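Local coordinates for protein ubiquitin-like-specific protease 2 (Saccharomyces cerevisiae, PDB 5LNB) that removes the modifier SUMO from proteins as a cysteine protease of the peptidase C48 family, whose catalytic domain makes up most of this chain, at residues Phe56-Tyr61 with Leu221-Phe226; Phe60-Ser65 with Ser69-Glu74; Gln75-Ser80 with Asn103-Phe108; Ser125-Asn130 with Lys225-Pro230. One frame throughout, in Å; residues are numbered along the deposited sequence.

Interaction 1. Residues Phe56-Tyr61 with Leu221-Phe226; sequences FFTKFY and LNIRKF
Arg-224 is laid across one face of the Tyr-61 ring. Its CD stands 3.6 Å from the ring centroid and only 10° off the normal, which fixes the contact as a CH-pi one. The extended aliphatic chain, with CG anti to the backbone N (chi1 176°), carries the guanidinium on toward the phenol end; NE comes 3.5 Å from Tyr-61 CE1, and the guanidinium and ring planes diverge by just 4°. Phe-60 CD2 backs the opposite ring face near its rim, so the phenol is held between a neighbour on its own helix and the arginine. The side-chain ends share one water, which accepts from Arg-224 NH1 at 2.6 Å and makes a weak bond to Tyr-61 OH; a second water donates to the backbone carbonyls Tyr-61 O and Arg-224 O, 3.1 Å from each. Without the ring, as with an alanine at Tyr-61, the arginine chain would probably lose the flat surface it lies on and be freer to turn. Deeper in, Thr-58 CG2 meets Ile-223 CD1 at 3.8 Å, while Thr-58 OG1 turns back to the carbonyl of Asp-55. Leu-268 of helix 264-285 also touches Tyr-61. Such side-by-side packing of helices 51-67 and 215-228 belongs to the papain-like C48 fold, in whose members the second helix usually begins with the nucleophilic cysteine.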
# COMPACT_ATOMS: atom_id res chain seq x y z
N PHE A 56 -4.07 -7.64 1.81
CA PHE A 56 -5.48 -7.72 1.48
C PHE A 56 -6.12 -6.34 1.45
O PHE A 56 -6.84 -6.00 0.50
CB PHE A 56 -6.23 -8.61 2.46
CG PHE A 56 -7.71 -8.58 2.26
CD1 PHE A 56 -8.29 -9.26 1.20
CD2 PHE A 56 -8.53 -7.82 3.08
CE1 PHE A 56 -9.66 -9.23 1.00
CE2 PHE A 56 -9.90 -7.78 2.87
CZ PHE A 56 -10.46 -8.48 1.83
N PHE A 57 -5.89 -5.53 2.48
CA PHE A 57 -6.61 -4.27 2.58
C PHE A 57 -6.08 -3.20 1.63
O PHE A 57 -6.87 -2.38 1.15
CB PHE A 57 -6.57 -3.77 4.02
CG PHE A 57 -7.71 -4.26 4.84
CD1 PHE A 57 -9.01 -3.94 4.49
CD2 PHE A 57 -7.49 -5.04 5.97
CE1 PHE A 57 -10.09 -4.38 5.25
CE2 PHE A 57 -8.57 -5.47 6.74
CZ PHE A 57 -9.87 -5.14 6.38
N THR A 58 -4.78 -3.16 1.35
CA THR A 58 -4.33 -2.23 0.32
C THR A 58 -5.00 -2.56 -1.01
O THR A 58 -5.51 -1.67 -1.70
CB THR A 58 -2.80 -2.26 0.18
OG1 THR A 58 -2.38 -3.56 -0.24
CG2 THR A 58 -2.14 -1.91 1.51
N LYS A 59 -5.04 -3.84 -1.36
CA LYS A 59 -5.80 -4.28 -2.52
C LYS A 59 -7.27 -3.91 -2.39
O LYS A 59 -7.87 -3.37 -3.32
CB LYS A 59 -5.64 -5.79 -2.69
CG LYS A 59 -6.38 -6.38 -3.86
CD LYS A 59 -5.68 -6.04 -5.16
CE LYS A 59 -6.17 -6.94 -6.31
NZ LYS A 59 -5.88 -6.34 -7.64
N PHE A 60 -7.86 -4.18 -1.22
CA PHE A 60 -9.28 -3.93 -1.03
C PHE A 60 -9.63 -2.46 -1.28
O PHE A 60 -10.57 -2.15 -2.04
CB PHE A 60 -9.68 -4.36 0.39
CG PHE A 60 -11.14 -4.22 0.67
CD1 PHE A 60 -12.04 -5.21 0.26
CD2 PHE A 60 -11.63 -3.11 1.33
CE1 PHE A 60 -13.39 -5.09 0.52
CE2 PHE A 60 -12.99 -2.98 1.59
CZ PHE A 60 -13.87 -3.98 1.19
N TYR A 61 -8.89 -1.53 -0.68
CA TYR A 61 -9.26 -0.12 -0.79
C TYR A 61 -8.87 0.50 -2.13
O TYR A 61 -9.48 1.50 -2.54
CB TYR A 61 -8.65 0.68 0.36
CG TYR A 61 -9.35 0.37 1.66
CD1 TYR A 61 -10.73 0.56 1.78
CD2 TYR A 61 -8.66 -0.15 2.75
CE1 TYR A 61 -11.39 0.25 2.96
CE2 TYR A 61 -9.31 -0.46 3.93
CZ TYR A 61 -10.67 -0.26 4.03
OH TYR A 61 -11.31 -0.55 5.20
N LEU A 221 -4.69 2.86 6.28
CA LEU A 221 -5.60 4.00 6.23
C LEU A 221 -5.02 5.17 5.45
O LEU A 221 -5.77 5.94 4.86
CB LEU A 221 -6.00 4.42 7.64
CG LEU A 221 -7.25 3.62 8.06
CD1 LEU A 221 -6.90 2.34 8.80
CD2 LEU A 221 -8.22 4.46 8.83
N ASN A 222 -3.69 5.30 5.42
CA ASN A 222 -3.08 6.36 4.61
C ASN A 222 -3.25 6.06 3.13
O ASN A 222 -3.60 6.96 2.35
CB ASN A 222 -1.61 6.52 4.99
CG ASN A 222 -1.42 7.14 6.37
OD1 ASN A 222 -2.32 7.82 6.89
ND2 ASN A 222 -0.27 6.91 6.97
N ILE A 223 -3.02 4.81 2.73
CA ILE A 223 -3.27 4.42 1.35
C ILE A 223 -4.74 4.57 1.01
O ILE A 223 -5.11 5.10 -0.04
CB ILE A 223 -2.77 2.98 1.11
CG1 ILE A 223 -1.23 2.95 1.11
CG2 ILE A 223 -3.35 2.43 -0.19
CD1 ILE A 223 -0.61 1.59 1.03
N ARG A 224 -5.61 4.13 1.92
CA ARG A 224 -7.04 4.29 1.70
C ARG A 224 -7.40 5.75 1.47
O ARG A 224 -8.15 6.08 0.55
CB ARG A 224 -7.82 3.74 2.89
CG ARG A 224 -9.32 3.97 2.77
CD ARG A 224 -10.07 3.43 3.97
NE ARG A 224 -11.50 3.65 3.81
CZ ARG A 224 -12.40 3.43 4.77
NH1 ARG A 224 -12.01 3.00 5.96
NH2 ARG A 224 -13.69 3.64 4.53
N LYS A 225 -6.89 6.65 2.32
CA LYS A 225 -7.19 8.06 2.16
C LYS A 225 -6.67 8.59 0.83
O LYS A 225 -7.36 9.33 0.13
CB LYS A 225 -6.61 8.87 3.32
CG LYS A 225 -6.79 10.37 3.19
CD LYS A 225 -8.26 10.78 3.17
CE LYS A 225 -8.99 10.25 4.40
NZ LYS A 225 -10.35 10.87 4.56
N PHE A 226 -5.44 8.22 0.47
CA PHE A 226 -4.87 8.68 -0.79
C PHE A 226 -5.80 8.38 -1.96
O PHE A 226 -6.04 9.24 -2.82
CB PHE A 226 -3.49 8.05 -1.01
CG PHE A 226 -2.82 8.46 -2.29
CD1 PHE A 226 -3.11 7.80 -3.49
CD2 PHE A 226 -1.89 9.50 -2.31
CE1 PHE A 226 -2.49 8.18 -4.68
CE2 PHE A 226 -1.27 9.89 -3.49
CZ PHE A 226 -1.57 9.23 -4.69
O HOH W 1 -10.02 4.14 -0.97
O HOH W 2 -9.98 1.63 6.73

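Interaction 2. Residues Phe60-Ser65 with Ser69-Glu74; sequences FYIESS and SIIKRE
Ser-65, which gives up more surface to this contact than any other residue, is enclosed by Ile-70 and Ile-71 as the chain turns back after helix 51-67. Its OG lies 3.3 Å from Ile-71 CG1 and 3.6 Å from Ile-70 CB, a largely apolar setting for a hydroxyl, whose polar partner is the carbonyl of Phe-227. Ile-71 places CG1 between its backbone N and carbonyl carbon (chi1 61°), which brings that branch against the serine and its CD1 to 4.4 Å from Ile-62 CG2. The backbone turn is a Schellman motif: Ser-69 has positive phi, and Ile-70 N donates to Ser-65 O at 3.1 Å, the long closing bond that ends the helix. This N-H is bent away from the oxygen, with an angle of 137° at the hydrogen. Farther along the loop, Arg-73 grips Glu-63 end-on, NH1 to OE2 at 2.9 Å and NH2 to OE1 at 3.0 Å. Both oxygens use their syn lone pairs, and the carboxylate and guanidinium planes are only 23° apart, so the two groups meet edge to edge and resist rotation. Lys-59 adds a second positive partner at Glu-63 OE2.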
# COMPACT_ATOMS: atom_id res chain seq x y z
N PHE A 60 -7.86 -4.18 -1.22
CA PHE A 60 -9.28 -3.93 -1.03
C PHE A 60 -9.63 -2.46 -1.28
O PHE A 60 -10.57 -2.15 -2.04
CB PHE A 60 -9.68 -4.36 0.39
CG PHE A 60 -11.14 -4.22 0.67
CD1 PHE A 60 -12.04 -5.21 0.26
CD2 PHE A 60 -11.63 -3.11 1.33
CE1 PHE A 60 -13.39 -5.09 0.52
CE2 PHE A 60 -12.99 -2.98 1.59
CZ PHE A 60 -13.87 -3.98 1.19
N TYR A 61 -8.89 -1.53 -0.68
CA TYR A 61 -9.26 -0.12 -0.79
C TYR A 61 -8.87 0.50 -2.13
O TYR A 61 -9.48 1.50 -2.54
CB TYR A 61 -8.65 0.68 0.36
CG TYR A 61 -9.35 0.37 1.66
CD1 TYR A 61 -10.73 0.56 1.78
CD2 TYR A 61 -8.66 -0.15 2.75
CE1 TYR A 61 -11.39 0.25 2.96
CE2 TYR A 61 -9.31 -0.46 3.93
CZ TYR A 61 -10.67 -0.26 4.03
OH TYR A 61 -11.31 -0.55 5.20
N ILE A 62 -7.90 -0.08 -2.84
CA ILE A 62 -7.61 0.43 -4.18
C ILE A 62 -8.67 -0.05 -5.17
O ILE A 62 -9.09 0.70 -6.06
CB ILE A 62 -6.19 0.03 -4.60
CG1 ILE A 62 -5.18 0.83 -3.77
CG2 ILE A 62 -5.99 0.27 -6.08
CD1 ILE A 62 -3.74 0.47 -4.05
N GLU A 63 -9.13 -1.29 -5.02
CA GLU A 63 -10.22 -1.78 -5.85
C GLU A 63 -11.49 -0.97 -5.61
O GLU A 63 -12.25 -0.69 -6.54
CB GLU A 63 -10.46 -3.26 -5.56
CG GLU A 63 -9.35 -4.15 -6.07
CD GLU A 63 -9.38 -4.31 -7.60
OE1 GLU A 63 -10.50 -4.33 -8.17
OE2 GLU A 63 -8.30 -4.43 -8.22
N SER A 64 -11.74 -0.58 -4.36
CA SER A 64 -12.89 0.28 -4.07
C SER A 64 -12.77 1.59 -4.83
O SER A 64 -13.75 2.07 -5.41
CB SER A 64 -12.99 0.52 -2.57
OG SER A 64 -13.85 1.61 -2.28
N SER A 65 -11.56 2.16 -4.84
CA SER A 65 -11.31 3.39 -5.59
C SER A 65 -11.56 3.19 -7.08
O SER A 65 -12.10 4.07 -7.75
CB SER A 65 -9.88 3.87 -5.34
OG SER A 65 -9.55 4.96 -6.17
N SER A 69 -14.78 4.74 -9.79
CA SER A 69 -14.25 5.56 -10.88
C SER A 69 -13.48 6.76 -10.35
O SER A 69 -13.40 7.79 -11.02
CB SER A 69 -15.35 6.03 -11.84
OG SER A 69 -16.39 5.07 -11.92
N ILE A 70 -12.94 6.66 -9.14
CA ILE A 70 -12.03 7.70 -8.67
C ILE A 70 -10.73 7.64 -9.47
O ILE A 70 -10.14 8.67 -9.80
CB ILE A 70 -11.78 7.54 -7.16
CG1 ILE A 70 -13.08 7.74 -6.39
CG2 ILE A 70 -10.71 8.52 -6.69
CD1 ILE A 70 -12.94 7.49 -4.91
N ILE A 71 -10.28 6.43 -9.78
CA ILE A 71 -9.14 6.19 -10.66
C ILE A 71 -9.55 5.11 -11.65
O ILE A 71 -10.54 4.41 -11.47
CB ILE A 71 -7.88 5.77 -9.88
CG1 ILE A 71 -8.15 4.46 -9.12
CG2 ILE A 71 -7.47 6.87 -8.90
CD1 ILE A 71 -6.91 3.68 -8.75
N LYS A 72 -8.76 4.99 -12.71
CA LYS A 72 -8.91 3.90 -13.67
C LYS A 72 -7.93 2.79 -13.32
O LYS A 72 -6.85 3.04 -12.77
CB LYS A 72 -8.66 4.38 -15.10
CG LYS A 72 -9.48 5.60 -15.51
CD LYS A 72 -9.15 6.00 -16.93
CE LYS A 72 -9.76 7.34 -17.30
NZ LYS A 72 -8.98 8.49 -16.73
N ARG A 73 -8.33 1.55 -13.61
CA ARG A 73 -7.50 0.40 -13.29
C ARG A 73 -6.09 0.54 -13.85
O ARG A 73 -5.11 0.21 -13.17
CB ARG A 73 -8.15 -0.88 -13.82
CG ARG A 73 -7.36 -2.14 -13.47
CD ARG A 73 -8.11 -3.42 -13.78
NE ARG A 73 -9.36 -3.51 -13.04
CZ ARG A 73 -9.46 -3.89 -11.76
NH1 ARG A 73 -8.37 -4.20 -11.07
NH2 ARG A 73 -10.65 -3.94 -11.17
N GLU A 74 -5.96 1.02 -15.08
CA GLU A 74 -4.66 1.09 -15.73
C GLU A 74 -3.75 2.17 -15.16
O GLU A 74 -2.58 2.23 -15.56
CB GLU A 74 -4.84 1.31 -17.24
CG GLU A 74 -5.67 2.54 -17.59
CD GLU A 74 -7.12 2.20 -17.98
OE1 GLU A 74 -7.79 1.41 -17.26
OE2 GLU A 74 -7.58 2.75 -19.01

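Interaction 3. Residues Gln75-Ser80 with Asn103-Phe108; sequences QVHLMS and NNTDLF
Leu-107 sets its CD2 methyl over one face of the His-77 imidazole. The evidence for a CH-pi contact is a separation of 3.6 Å between CD2 and the ring centroid, at 16° to the ring normal. The methyl is displaced toward the inner end of the ring, 3.5 Å from His-77 CG against 4.1 Å from NE2. A chi1 of -167° turns the imidazole away from its own backbone N, extending the histidine from its strand toward the 103-108 loop, and the leucine side chain crosses it at a slant. The other leucine branch works differently: CD1 reaches tip to tip with Met-79 CE, 3.9 Å away. Met-79 is bent at chi2 (-66°), which swings its thioether end round toward the leucine. One forked side chain thus meets His-77 on the strand and Met-79 just beyond its end. Strand 76-78 lies at the border of the mixed sheet, parallel to strand 112-119, and the chain from one to the other runs through helices 82-87 and 94-98 in a beta-alpha-beta crossover; residues 103-108 belong to the late part of that connection. Thr-105 adds a looser touch, its CG2 4.1 Å from His-77 NE2, with the two side chains crossing near a right angle. Its hydroxyl serves the loop itself, bonding to the carbonyl of Val-102 and to the hydroxyl of Tyr-185. Tyr-185 also meets Leu-107 N, so helix 172-190 also holds the loop, and Phe-181 of the same helix packs on the leucine.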
# COMPACT_ATOMS: atom_id res chain seq x y z
N GLN A 75 -4.22 3.02 -14.24
CA GLN A 75 -3.41 4.08 -13.68
C GLN A 75 -2.61 3.67 -12.45
O GLN A 75 -1.71 4.42 -12.03
CB GLN A 75 -4.28 5.28 -13.30
CG GLN A 75 -5.02 5.91 -14.47
CD GLN A 75 -5.94 7.04 -14.05
OE1 GLN A 75 -6.47 7.04 -12.93
NE2 GLN A 75 -6.11 8.02 -14.93
N VAL A 76 -2.89 2.50 -11.86
CA VAL A 76 -2.34 2.11 -10.57
C VAL A 76 -1.72 0.73 -10.68
O VAL A 76 -2.31 -0.18 -11.27
CB VAL A 76 -3.42 2.14 -9.46
CG1 VAL A 76 -4.54 1.15 -9.80
CG2 VAL A 76 -2.84 1.83 -8.09
N HIS A 77 -0.53 0.55 -10.08
CA HIS A 77 0.06 -0.76 -9.87
C HIS A 77 0.38 -0.94 -8.39
O HIS A 77 1.14 -0.15 -7.82
CB HIS A 77 1.33 -0.94 -10.71
CG HIS A 77 1.80 -2.37 -10.77
ND1 HIS A 77 2.51 -2.97 -9.76
CD2 HIS A 77 1.63 -3.31 -11.73
CE1 HIS A 77 2.77 -4.22 -10.09
NE2 HIS A 77 2.25 -4.45 -11.28
N LEU A 78 -0.20 -1.98 -7.78
CA LEU A 78 -0.02 -2.26 -6.36
C LEU A 78 0.98 -3.40 -6.22
O LEU A 78 0.73 -4.51 -6.70
CB LEU A 78 -1.35 -2.63 -5.70
CG LEU A 78 -1.25 -3.18 -4.27
CD1 LEU A 78 -0.63 -2.16 -3.30
CD2 LEU A 78 -2.61 -3.62 -3.74
N MET A 79 2.10 -3.13 -5.57
CA MET A 79 3.03 -4.18 -5.21
C MET A 79 2.60 -4.82 -3.90
O MET A 79 2.15 -4.14 -2.98
CB MET A 79 4.44 -3.61 -5.05
CG MET A 79 5.05 -3.08 -6.34
SD MET A 79 5.33 -4.41 -7.50
CE MET A 79 6.41 -3.58 -8.66
N SER A 80 2.72 -6.14 -3.83
CA SER A 80 2.59 -6.77 -2.52
C SER A 80 3.78 -6.38 -1.64
O SER A 80 4.85 -5.99 -2.13
CB SER A 80 2.50 -8.29 -2.65
OG SER A 80 3.78 -8.87 -2.56
N ASN A 103 8.43 -9.25 -14.56
CA ASN A 103 8.23 -9.66 -15.95
C ASN A 103 6.80 -9.34 -16.38
O ASN A 103 5.84 -9.55 -15.64
CB ASN A 103 8.51 -11.15 -16.11
CG ASN A 103 8.41 -11.61 -17.57
OD1 ASN A 103 7.49 -12.34 -17.95
ND2 ASN A 103 9.36 -11.16 -18.39
N ASN A 104 6.67 -8.81 -17.60
CA ASN A 104 5.36 -8.48 -18.17
C ASN A 104 4.61 -7.46 -17.32
O ASN A 104 3.38 -7.50 -17.23
CB ASN A 104 4.52 -9.73 -18.39
CG ASN A 104 4.90 -10.46 -19.67
OD1 ASN A 104 5.61 -9.91 -20.52
ND2 ASN A 104 4.42 -11.70 -19.82
N THR A 105 5.35 -6.54 -16.71
CA THR A 105 4.79 -5.33 -16.11
C THR A 105 5.12 -4.13 -16.99
O THR A 105 5.97 -4.19 -17.88
CB THR A 105 5.36 -5.08 -14.71
OG1 THR A 105 6.78 -4.91 -14.82
CG2 THR A 105 5.03 -6.24 -13.76
N ASP A 106 4.45 -3.03 -16.70
CA ASP A 106 4.63 -1.81 -17.46
C ASP A 106 4.48 -0.63 -16.50
O ASP A 106 3.57 0.18 -16.61
CB ASP A 106 3.62 -1.76 -18.61
CG ASP A 106 3.81 -0.56 -19.51
OD1 ASP A 106 4.87 0.09 -19.44
OD2 ASP A 106 2.88 -0.26 -20.30
N LEU A 107 5.40 -0.54 -15.54
CA LEU A 107 5.22 0.39 -14.42
C LEU A 107 5.21 1.85 -14.86
O LEU A 107 4.52 2.67 -14.24
CB LEU A 107 6.31 0.18 -13.37
CG LEU A 107 6.31 -1.20 -12.71
CD1 LEU A 107 7.41 -1.33 -11.66
CD2 LEU A 107 4.92 -1.47 -12.10
N PHE A 108 5.96 2.20 -15.90
CA PHE A 108 6.04 3.60 -16.30
C PHE A 108 4.80 4.08 -17.05
O PHE A 108 4.73 5.26 -17.40
CB PHE A 108 7.30 3.85 -17.13
CG PHE A 108 8.58 3.89 -16.32
CD1 PHE A 108 8.79 2.99 -15.29
CD2 PHE A 108 9.56 4.83 -16.59
CE1 PHE A 108 9.96 3.02 -14.55
CE2 PHE A 108 10.73 4.86 -15.85
CZ PHE A 108 10.93 3.96 -14.83

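Interaction 4. Residues Ser125-Asn130 with Lys225-Pro230; sequences SCIITN and KFFENP
Ile-127 drives its CD1 methyl onto the face of the Phe-226 ring, close to the centre. The methyl is 3.6 Å from the centroid and 11° off the normal, and its separations from the six ring carbons run only from 3.7 Å at CG to 4.1 Å at CZ, the mark of a nearly centred CH-pi contact. A chi1 of 180° puts the phenylalanine ring opposite the backbone N, pointing from the helix at the strand while Ile-127 comes from the opposite direction. Pro-230 CA lies over the other ring face, nearer the rim, and Tyr-112 meets the ring edge-to-face. Phe-226 CD1 in turn sits over the centre of the Phe-227 ring. In place of Phe-226, an alanine would probably leave the Ile-127 methyl without the ring face it rests on, and Pro-230 and Tyr-112 without their shared neighbour. This is the helix-on-sheet packing of an alpha/beta core: strand 122-129, the middle one of five, turns Ile-127 to helix 215-228, whereas its neighbour Ile-128 packs on helix 172-190 across the sheet. Away from the ring the contact slackens. Phe-227 CE2 is 4.2 Å from Ile-127 CD1, approached obliquely, and Thr-129 CG2 stays 5.0 Å from Phe-226 CZ. On the solvent side the helix turns to charge, Lys-225 NZ making a weak salt bridge to Glu-228 OE1 at 3.3 Å, besides a regular one to Asp-257. Beyond it, Asn-229 OD1 caps Glu-232 N at the start of helix 230-238.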
# COMPACT_ATOMS: atom_id res chain seq x y z
N SER A 125 5.16 3.15 3.88
CA SER A 125 4.80 2.93 2.49
C SER A 125 5.25 4.11 1.62
O SER A 125 5.46 5.22 2.11
CB SER A 125 3.29 2.71 2.34
OG SER A 125 2.92 2.46 1.00
N CYS A 126 5.37 3.86 0.33
CA CYS A 126 5.55 4.95 -0.61
C CYS A 126 4.66 4.73 -1.83
O CYS A 126 4.14 3.64 -2.05
CB CYS A 126 7.02 5.11 -1.03
SG CYS A 126 7.64 3.78 -2.00
N ILE A 127 4.46 5.80 -2.58
CA ILE A 127 3.69 5.79 -3.81
C ILE A 127 4.52 6.56 -4.84
O ILE A 127 4.88 7.72 -4.61
CB ILE A 127 2.30 6.43 -3.64
CG1 ILE A 127 1.48 5.64 -2.63
CG2 ILE A 127 1.57 6.51 -4.99
CD1 ILE A 127 0.05 6.17 -2.43
N ILE A 128 4.85 5.90 -5.95
CA ILE A 128 5.69 6.49 -6.98
C ILE A 128 4.79 7.19 -7.99
O ILE A 128 3.90 6.56 -8.57
CB ILE A 128 6.56 5.43 -7.67
CG1 ILE A 128 7.25 4.54 -6.63
CG2 ILE A 128 7.59 6.11 -8.58
CD1 ILE A 128 8.17 3.50 -7.26
N THR A 129 5.03 8.48 -8.21
CA THR A 129 4.26 9.27 -9.16
C THR A 129 5.16 9.82 -10.27
O THR A 129 6.38 9.89 -10.13
CB THR A 129 3.54 10.44 -8.46
OG1 THR A 129 4.51 11.35 -7.93
CG2 THR A 129 2.64 9.92 -7.33
N ASN A 130 4.52 10.23 -11.36
CA ASN A 130 5.13 10.88 -12.52
C ASN A 130 5.91 9.93 -13.42
O ASN A 130 6.57 10.40 -14.37
CB ASN A 130 6.04 12.05 -12.12
CG ASN A 130 5.26 13.26 -11.71
OD1 ASN A 130 4.11 13.43 -12.14
ND2 ASN A 130 5.85 14.12 -10.87
N LYS A 225 -6.89 6.65 2.32
CA LYS A 225 -7.19 8.06 2.16
C LYS A 225 -6.67 8.59 0.83
O LYS A 225 -7.36 9.33 0.13
CB LYS A 225 -6.61 8.87 3.32
CG LYS A 225 -6.79 10.37 3.19
CD LYS A 225 -8.26 10.78 3.17
CE LYS A 225 -8.99 10.25 4.40
NZ LYS A 225 -10.35 10.87 4.56
N PHE A 226 -5.44 8.22 0.47
CA PHE A 226 -4.87 8.68 -0.79
C PHE A 226 -5.80 8.38 -1.96
O PHE A 226 -6.04 9.24 -2.82
CB PHE A 226 -3.49 8.05 -1.01
CG PHE A 226 -2.82 8.46 -2.29
CD1 PHE A 226 -3.11 7.80 -3.49
CD2 PHE A 226 -1.89 9.50 -2.31
CE1 PHE A 226 -2.49 8.18 -4.68
CE2 PHE A 226 -1.27 9.89 -3.49
CZ PHE A 226 -1.57 9.23 -4.69
N PHE A 227 -6.36 7.17 -2.00
CA PHE A 227 -7.15 6.74 -3.15
C PHE A 227 -8.63 7.10 -3.05
O PHE A 227 -9.38 6.81 -3.99
CB PHE A 227 -6.97 5.25 -3.38
CG PHE A 227 -5.67 4.92 -4.04
CD1 PHE A 227 -5.53 5.07 -5.42
CD2 PHE A 227 -4.58 4.51 -3.30
CE1 PHE A 227 -4.32 4.80 -6.03
CE2 PHE A 227 -3.38 4.22 -3.90
CZ PHE A 227 -3.24 4.37 -5.27
N GLU A 228 -9.06 7.75 -1.98
CA GLU A 228 -10.33 8.45 -2.07
C GLU A 228 -10.22 9.71 -2.92
O GLU A 228 -11.24 10.16 -3.47
CB GLU A 228 -10.86 8.76 -0.66
CG GLU A 228 -11.10 7.48 0.13
CD GLU A 228 -11.54 7.72 1.58
OE1 GLU A 228 -11.23 8.80 2.15
OE2 GLU A 228 -12.19 6.81 2.14
N ASN A 229 -9.01 10.29 -3.06
CA ASN A 229 -8.79 11.45 -3.93
C ASN A 229 -7.29 11.69 -4.10
O ASN A 229 -6.69 12.45 -3.33
CB ASN A 229 -9.47 12.70 -3.37
CG ASN A 229 -9.44 13.87 -4.36
OD1 ASN A 229 -8.54 13.97 -5.19
ND2 ASN A 229 -10.42 14.76 -4.26
N PRO A 230 -6.66 11.04 -5.08
CA PRO A 230 -5.20 11.13 -5.20
C PRO A 230 -4.69 12.53 -5.54
O PRO A 230 -3.74 13.01 -4.92
CB PRO A 230 -4.89 10.14 -6.33
CG PRO A 230 -6.02 9.15 -6.26
CD PRO A 230 -7.22 9.99 -5.94

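Helix 51-67 links interactions 1 and 2, and helix 215-228 links interactions 1 and 4; the centres of each pair lie about 10 Å apart. Interaction 3 is the most distant from interaction 1, at about 17 Å between centres, yet Thr-58 OG1 lies 3.5 Å from Leu-78 CD2. Ile-223 CD1 lies 3.6 Å from Ser-125 OG, joining the helix pair to the sheet. Ile-71 CD1 and Val-76 CG1 (3.6 Å) connect interactions 2 and 3, while Val-76 CG2 and Phe-227 CZ (3.8 Å) connect 3 and 4. Between 2 and 4 the tie is polar, a probable hydrogen bond of 2.9 Å from Ser-65 OG to Phe-227 O. Interactions 1 and 4 pack the turns beyond the probable nucleophile end of helix 215-228.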